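Local coordinates for Mll2253 protein (Mesorhizobium loti, PDB 3Q63) that is of unknown function but belongs to the AHA1 family, whose helix-grip fold probably encloses a hydrophobic ligand-binding cavity, at residues B[10-15]-B[105-110]; B[74-79]-B[93-98]. One frame throughout, in Å; residues are numbered along the deposited sequence.

Interaction 1. Residues B[10-15]-B[105-110]; sequences TVVVER and HLRMEQ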
loop_
_atom_site.group_PDB
_atom_site.type_symbol
_atom_site.label_atom_id
_atom_site.label_comp_id
_atom_site.label_asym_id
_atom_site.label_seq_id
_atom_site.Cartn_x
_atom_site.Cartn_y
_atom_site.Cartn_z
ATOM N N THR B 10 7.725 5.908 -18.747
ATOM C CA THR B 10 8.276 6.472 -17.531
ATOM C C THR B 10 7.325 7.502 -16.947
ATOM O O THR B 10 6.765 8.317 -17.671
ATOM C CB THR B 10 9.637 7.124 -17.807
ATOM O OG1 THR B 10 10.067 7.846 -16.647
ATOM C CG2 THR B 10 9.531 8.078 -18.975
ATOM N N VAL B 11 7.132 7.446 -15.635
ATOM C CA VAL B 11 6.250 8.378 -14.961
ATOM C C VAL B 11 7.043 9.564 -14.423
ATOM O O VAL B 11 8.058 9.395 -13.749
ATOM C CB VAL B 11 5.510 7.687 -13.800
ATOM C CG1 VAL B 11 4.634 8.686 -13.063
ATOM C CG2 VAL B 11 4.666 6.540 -14.343
ATOM N N VAL B 12 6.579 10.768 -14.737
ATOM C CA VAL B 12 7.246 11.979 -14.276
ATOM C C VAL B 12 6.260 12.849 -13.503
ATOM O O VAL B 12 5.147 13.093 -13.960
ATOM C CB VAL B 12 7.810 12.797 -15.459
ATOM C CG1 VAL B 12 8.584 14.011 -14.931
ATOM C CG2 VAL B 12 8.707 11.924 -16.311
ATOM N N VAL B 13 6.677 13.294 -12.323
ATOM C CA VAL B 13 5.862 14.150 -11.479
ATOM C C VAL B 13 6.761 15.273 -10.956
ATOM O O VAL B 13 7.880 15.023 -10.503
ATOM C CB VAL B 13 5.250 13.365 -10.289
ATOM C CG1 VAL B 13 4.434 14.299 -9.412
ATOM C CG2 VAL B 13 4.352 12.237 -10.810
ATOM N N GLU B 14 6.282 16.510 -11.047
ATOM C CA GLU B 14 7.061 17.665 -10.595
ATOM C C GLU B 14 6.242 18.502 -9.622
ATOM O O GLU B 14 5.017 18.557 -9.713
ATOM C CB GLU B 14 7.488 18.512 -11.799
ATOM C CG GLU B 14 8.230 17.716 -12.872
ATOM C CD GLU B 14 8.758 18.579 -14.008
ATOM O OE1 GLU B 14 9.836 19.175 -13.849
ATOM O OE2 GLU B 14 8.093 18.659 -15.064
ATOM N N ARG B 15 6.927 19.158 -8.696
ATOM C CA ARG B 15 6.260 19.959 -7.691
ATOM C C ARG B 15 7.174 21.075 -7.226
ATOM O O ARG B 15 8.390 20.896 -7.151
ATOM C CB ARG B 15 5.888 19.088 -6.479
ATOM C CG ARG B 15 4.812 18.009 -6.725
ATOM C CD ARG B 15 3.410 18.535 -6.430
ATOM N NE ARG B 15 2.374 17.506 -6.553
ATOM C CZ ARG B 15 1.940 17.005 -7.708
ATOM N NH1 ARG B 15 2.445 17.433 -8.856
ATOM N NH2 ARG B 15 0.997 16.072 -7.717
ATOM N N HIS B 105 12.497 22.993 -6.299
ATOM C CA HIS B 105 11.690 22.347 -7.314
ATOM C C HIS B 105 12.079 20.864 -7.313
ATOM O O HIS B 105 13.249 20.519 -7.467
ATOM C CB HIS B 105 11.947 22.984 -8.681
ATOM C CG HIS B 105 11.284 22.266 -9.814
ATOM N ND1 HIS B 105 11.785 21.099 -10.349
ATOM C CD2 HIS B 105 10.152 22.539 -10.504
ATOM C CE1 HIS B 105 10.992 20.686 -11.319
ATOM N NE2 HIS B 105 9.992 21.541 -11.434
ATOM N N LEU B 106 11.089 19.996 -7.124
ATOM C CA LEU B 106 11.316 18.555 -7.074
ATOM C C LEU B 106 10.744 17.818 -8.286
ATOM O O LEU B 106 9.592 18.033 -8.661
ATOM C CB LEU B 106 10.685 17.969 -5.800
ATOM C CG LEU B 106 10.731 16.443 -5.650
ATOM C CD1 LEU B 106 12.175 16.000 -5.522
ATOM C CD2 LEU B 106 9.925 15.984 -4.438
ATOM N N ARG B 107 11.557 16.960 -8.895
ATOM C CA ARG B 107 11.118 16.151 -10.027
ATOM C C ARG B 107 11.322 14.696 -9.641
ATOM O O ARG B 107 12.356 14.338 -9.075
ATOM C CB ARG B 107 11.945 16.440 -11.283
ATOM C CG ARG B 107 11.471 15.668 -12.517
ATOM C CD ARG B 107 12.335 15.956 -13.741
ATOM N NE ARG B 107 13.660 15.358 -13.621
ATOM C CZ ARG B 107 14.654 15.561 -14.479
ATOM N NH1 ARG B 107 14.474 16.353 -15.528
ATOM N NH2 ARG B 107 15.830 14.975 -14.286
HETATM N N MSE B 108 10.336 13.860 -9.934
HETATM C CA MSE B 108 10.434 12.440 -9.633
HETATM C C MSE B 108 10.239 11.712 -10.949
HETATM O O MSE B 108 9.243 11.925 -11.646
HETATM C CB MSE B 108 9.345 12.036 -8.642
HETATM C CG MSE B 108 9.461 10.623 -8.069
HETATM SE SE MSE B 108 9.179 9.161 -9.331
HETATM C CE MSE B 108 7.466 9.665 -10.075
ATOM N N GLU B 109 11.208 10.880 -11.306
ATOM C CA GLU B 109 11.114 10.103 -12.530
ATOM C C GLU B 109 11.195 8.637 -12.140
ATOM O O GLU B 109 12.132 8.220 -11.464
ATOM C CB GLU B 109 12.261 10.427 -13.489
ATOM C CG GLU B 109 12.227 11.825 -14.083
ATOM C CD GLU B 109 13.471 12.118 -14.905
ATOM O OE1 GLU B 109 14.554 12.309 -14.299
ATOM O OE2 GLU B 109 13.365 12.148 -16.151
ATOM N N GLN B 110 10.193 7.870 -12.547
ATOM C CA GLN B 110 10.151 6.444 -12.274
ATOM C C GLN B 110 10.000 5.748 -13.621
ATOM O O GLN B 110 8.939 5.806 -14.250
ATOM C CB GLN B 110 8.971 6.085 -11.362
ATOM C CG GLN B 110 8.755 4.570 -11.213
ATOM C CD GLN B 110 7.777 4.208 -10.117
ATOM O OE1 GLN B 110 6.809 4.925 -9.878
ATOM N NE2 GLN B 110 8.014 3.075 -9.457
#
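Thr10 opens the pairing with a weak hydrogen bond from OG1 to Gln110 O (3.3 Å), an acceptor shared with the backbone N of Val11. From Val11 on, two antiparallel strands exchange six backbone hydrogen bonds, Val11, Val13 and Arg15 each giving and receiving one, with Gln110, Met108 and Leu106 as their partners. Val11 CG1 lies 4.2 Å from CE of Met108, a selenomethionine. Val12 turns to the other face, where it lies side by side with Glu109, Val12 CG2 to Glu109 CG 4.2 Å, and its CG1 meets CG of Arg107. Val13 CG2 stands 4.1 Å from Met108 CE; the Met108 chain bends at chi2 (-68°) and again at chi3 (-53°), which brings the methyl within contact of both valines. Glu14 lies alongside Arg107, Glu14 CG to Arg107 CG 3.9 Å. Glu14 OE1 comes in plane to the edge of the His105 ring, 3.2 Å from His105 CE1, carboxylate and ring planes 85° apart. The Arg107 guanidinium turns instead to Glu109, NH2 to OE1 3.0 Å, a salt bridge on the exposed face. Arg15 ends the run, its carbonyl O lying over one face of the His105 ring. Val11, Val13, Met108 and Gln110 face inward, where Met108 packs on Trp128 and Phe132 and Gln110 OE1 bonds to Trp128 NE1: the antiparallel sheet wrapped against the long C-terminal helix, as in the helix-grip fold of Bet v 1-like proteins.

Interaction 2. Residues B[74-79]-B[93-98]; sequences LSYTWN and VTFTLT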
loop_
_atom_site.group_PDB
_atom_site.type_symbol
_atom_site.label_atom_id
_atom_site.label_comp_id
_atom_site.label_asym_id
_atom_site.label_seq_id
_atom_site.Cartn_x
_atom_site.Cartn_y
_atom_site.Cartn_z
ATOM N N LEU B 74 18.833 11.713 -5.901
ATOM C CA LEU B 74 18.672 10.474 -5.166
ATOM C C LEU B 74 17.939 9.470 -6.048
ATOM O O LEU B 74 16.858 9.757 -6.559
ATOM C CB LEU B 74 17.878 10.711 -3.879
ATOM C CG LEU B 74 17.509 9.468 -3.055
ATOM C CD1 LEU B 74 18.767 8.719 -2.642
ATOM C CD2 LEU B 74 16.711 9.891 -1.834
ATOM N N SER B 75 18.526 8.296 -6.232
ATOM C CA SER B 75 17.885 7.272 -7.047
ATOM C C SER B 75 18.016 5.901 -6.419
ATOM O O SER B 75 19.017 5.594 -5.774
ATOM C CB SER B 75 18.492 7.244 -8.453
ATOM O OG SER B 75 17.942 6.188 -9.224
ATOM N N TYR B 76 16.979 5.089 -6.594
ATOM C CA TYR B 76 16.961 3.724 -6.089
ATOM C C TYR B 76 15.950 2.875 -6.841
ATOM O O TYR B 76 14.983 3.406 -7.408
ATOM C CB TYR B 76 16.666 3.667 -4.577
ATOM C CG TYR B 76 15.501 4.492 -4.044
ATOM C CD1 TYR B 76 15.729 5.709 -3.401
ATOM C CD2 TYR B 76 14.188 4.015 -4.099
ATOM C CE1 TYR B 76 14.685 6.432 -2.816
ATOM C CE2 TYR B 76 13.134 4.729 -3.517
ATOM C CZ TYR B 76 13.392 5.936 -2.876
ATOM O OH TYR B 76 12.359 6.644 -2.291
ATOM N N THR B 77 16.188 1.562 -6.863
ATOM C CA THR B 77 15.285 0.633 -7.535
ATOM C C THR B 77 13.998 0.554 -6.733
ATOM O O THR B 77 13.977 0.812 -5.527
ATOM C CB THR B 77 15.871 -0.803 -7.636
ATOM O OG1 THR B 77 16.319 -1.222 -6.340
ATOM C CG2 THR B 77 17.032 -0.863 -8.629
ATOM N N TRP B 78 12.936 0.181 -7.431
ATOM C CA TRP B 78 11.597 0.081 -6.873
ATOM C C TRP B 78 11.024 -1.132 -7.594
ATOM O O TRP B 78 10.382 -0.999 -8.639
ATOM C CB TRP B 78 10.864 1.369 -7.235
ATOM C CG TRP B 78 9.486 1.526 -6.747
ATOM C CD1 TRP B 78 8.366 0.893 -7.212
ATOM C CD2 TRP B 78 9.041 2.466 -5.769
ATOM N NE1 TRP B 78 7.251 1.395 -6.587
ATOM C CE2 TRP B 78 7.638 2.361 -5.698
ATOM C CE3 TRP B 78 9.695 3.393 -4.948
ATOM C CZ2 TRP B 78 6.874 3.152 -4.836
ATOM C CZ3 TRP B 78 8.936 4.181 -4.089
ATOM C CH2 TRP B 78 7.538 4.054 -4.041
ATOM N N ASN B 79 11.279 -2.313 -7.030
ATOM C CA ASN B 79 10.871 -3.581 -7.635
ATOM C C ASN B 79 9.993 -4.493 -6.816
ATOM O O ASN B 79 9.943 -4.417 -5.591
ATOM C CB ASN B 79 12.096 -4.413 -7.997
ATOM C CG ASN B 79 13.095 -3.662 -8.841
ATOM O OD1 ASN B 79 12.756 -2.717 -9.558
ATOM N ND2 ASN B 79 14.343 -4.102 -8.782
ATOM N N VAL B 93 13.457 4.824 -9.470
ATOM C CA VAL B 93 12.871 6.078 -9.036
ATOM C C VAL B 93 14.021 7.050 -8.787
ATOM O O VAL B 93 14.928 6.741 -8.020
ATOM C CB VAL B 93 12.073 5.908 -7.711
ATOM C CG1 VAL B 93 11.676 7.276 -7.165
ATOM C CG2 VAL B 93 10.817 5.063 -7.948
ATOM N N THR B 94 13.992 8.209 -9.441
ATOM C CA THR B 94 15.048 9.212 -9.263
ATOM C C THR B 94 14.442 10.569 -8.903
ATOM O O THR B 94 13.556 11.067 -9.598
ATOM C CB THR B 94 15.919 9.369 -10.551
ATOM O OG1 THR B 94 16.572 8.127 -10.849
ATOM C CG2 THR B 94 16.984 10.450 -10.349
ATOM N N PHE B 95 14.913 11.155 -7.805
ATOM C CA PHE B 95 14.437 12.465 -7.353
ATOM C C PHE B 95 15.487 13.501 -7.726
ATOM O O PHE B 95 16.682 13.254 -7.576
ATOM C CB PHE B 95 14.258 12.491 -5.830
ATOM C CG PHE B 95 13.237 11.518 -5.318
ATOM C CD1 PHE B 95 11.880 11.846 -5.314
ATOM C CD2 PHE B 95 13.628 10.266 -4.854
ATOM C CE1 PHE B 95 10.928 10.935 -4.852
ATOM C CE2 PHE B 95 12.684 9.345 -4.391
ATOM C CZ PHE B 95 11.331 9.683 -4.391
ATOM N N THR B 96 15.046 14.652 -8.218
ATOM C CA THR B 96 15.969 15.715 -8.588
ATOM C C THR B 96 15.521 17.003 -7.905
ATOM O O THR B 96 14.389 17.461 -8.089
ATOM C CB THR B 96 16.026 15.907 -10.125
ATOM O OG1 THR B 96 16.405 14.668 -10.739
ATOM C CG2 THR B 96 17.060 16.974 -10.504
ATOM N N LEU B 97 16.411 17.555 -7.084
ATOM C CA LEU B 97 16.136 18.774 -6.341
ATOM C C LEU B 97 16.850 19.948 -7.002
ATOM O O LEU B 97 18.061 19.902 -7.236
ATOM C CB LEU B 97 16.603 18.631 -4.884
ATOM C CG LEU B 97 15.845 17.636 -3.998
ATOM C CD1 LEU B 97 16.080 16.210 -4.489
ATOM C CD2 LEU B 97 16.297 17.777 -2.562
ATOM N N THR B 98 16.092 20.991 -7.316
ATOM C CA THR B 98 16.652 22.178 -7.945
ATOM C C THR B 98 16.274 23.378 -7.085
ATOM O O THR B 98 15.102 23.702 -6.943
ATOM C CB THR B 98 16.089 22.384 -9.372
ATOM O OG1 THR B 98 16.360 21.226 -10.167
ATOM C CG2 THR B 98 16.731 23.611 -10.029
#
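Tyr76 and Phe95 meet at the tight, buried side of this antiparallel pair, where Tyr76 OH comes to the edge of the Phe95 ring, 3.4 Å from CE2. The two rings are inclined at 51°, with centroids 6.0 Å apart, an oblique pairing. On the same face Leu74 CD2 touches Phe95 CD2 at 4.3 Å, and Val93 pushes CG2 against the Trp78 indole, 3.6 Å from CE3. Four backbone hydrogen bonds join Leu74 to Phe95 and Tyr76 to Val93, the shortest from Phe95 N to Leu74 O (2.7 Å). The opposite face is sparser and more polar: Ser75 OG and Thr94 OG1 share a hydrogen bond of 2.9 Å across the non-hydrogen-bonded pair, and Thr94 is partly exposed. Farther along, Thr77 points away from the partner strand, while Trp78 points toward it and keeps a backbone hydrogen bond with Ser91; Trp78 NE1 hydrogen-bonds to Trp57 O of the second subunit. Inside, Tyr76 meets Phe51 edge-to-face and Leu74 packs on Trp25 of helix 21-29. This aromatic-lined concave face of a curved antiparallel sheet is characteristic of the Bet v 1-like (SRPBCC) fold and is consistent with its hydrophobic cavity.

How the interactions relate
From the N terminus, strand 9-17 leads into helices 21-29 and 31-37 and the strands that follow, and its partner in interaction 1 arrives only with strand 103-113, so the contact closes a loop of 89 residues. Interaction 2 is nested within it: strand 73-77 runs out through a mostly irregular excursion and returns as strand 92-100. That strand then turns directly into strand 103-113, and the contacts touch through backbone pairs such as Glu109 O with Thr94 N, 2.7 Å apart, and through Met108 CG against Phe95 CE1. Together they fix four neighbouring strands of one sheet, bringing the N-terminal edge strand beside the C-terminal half and leaving helix 118-141 to follow.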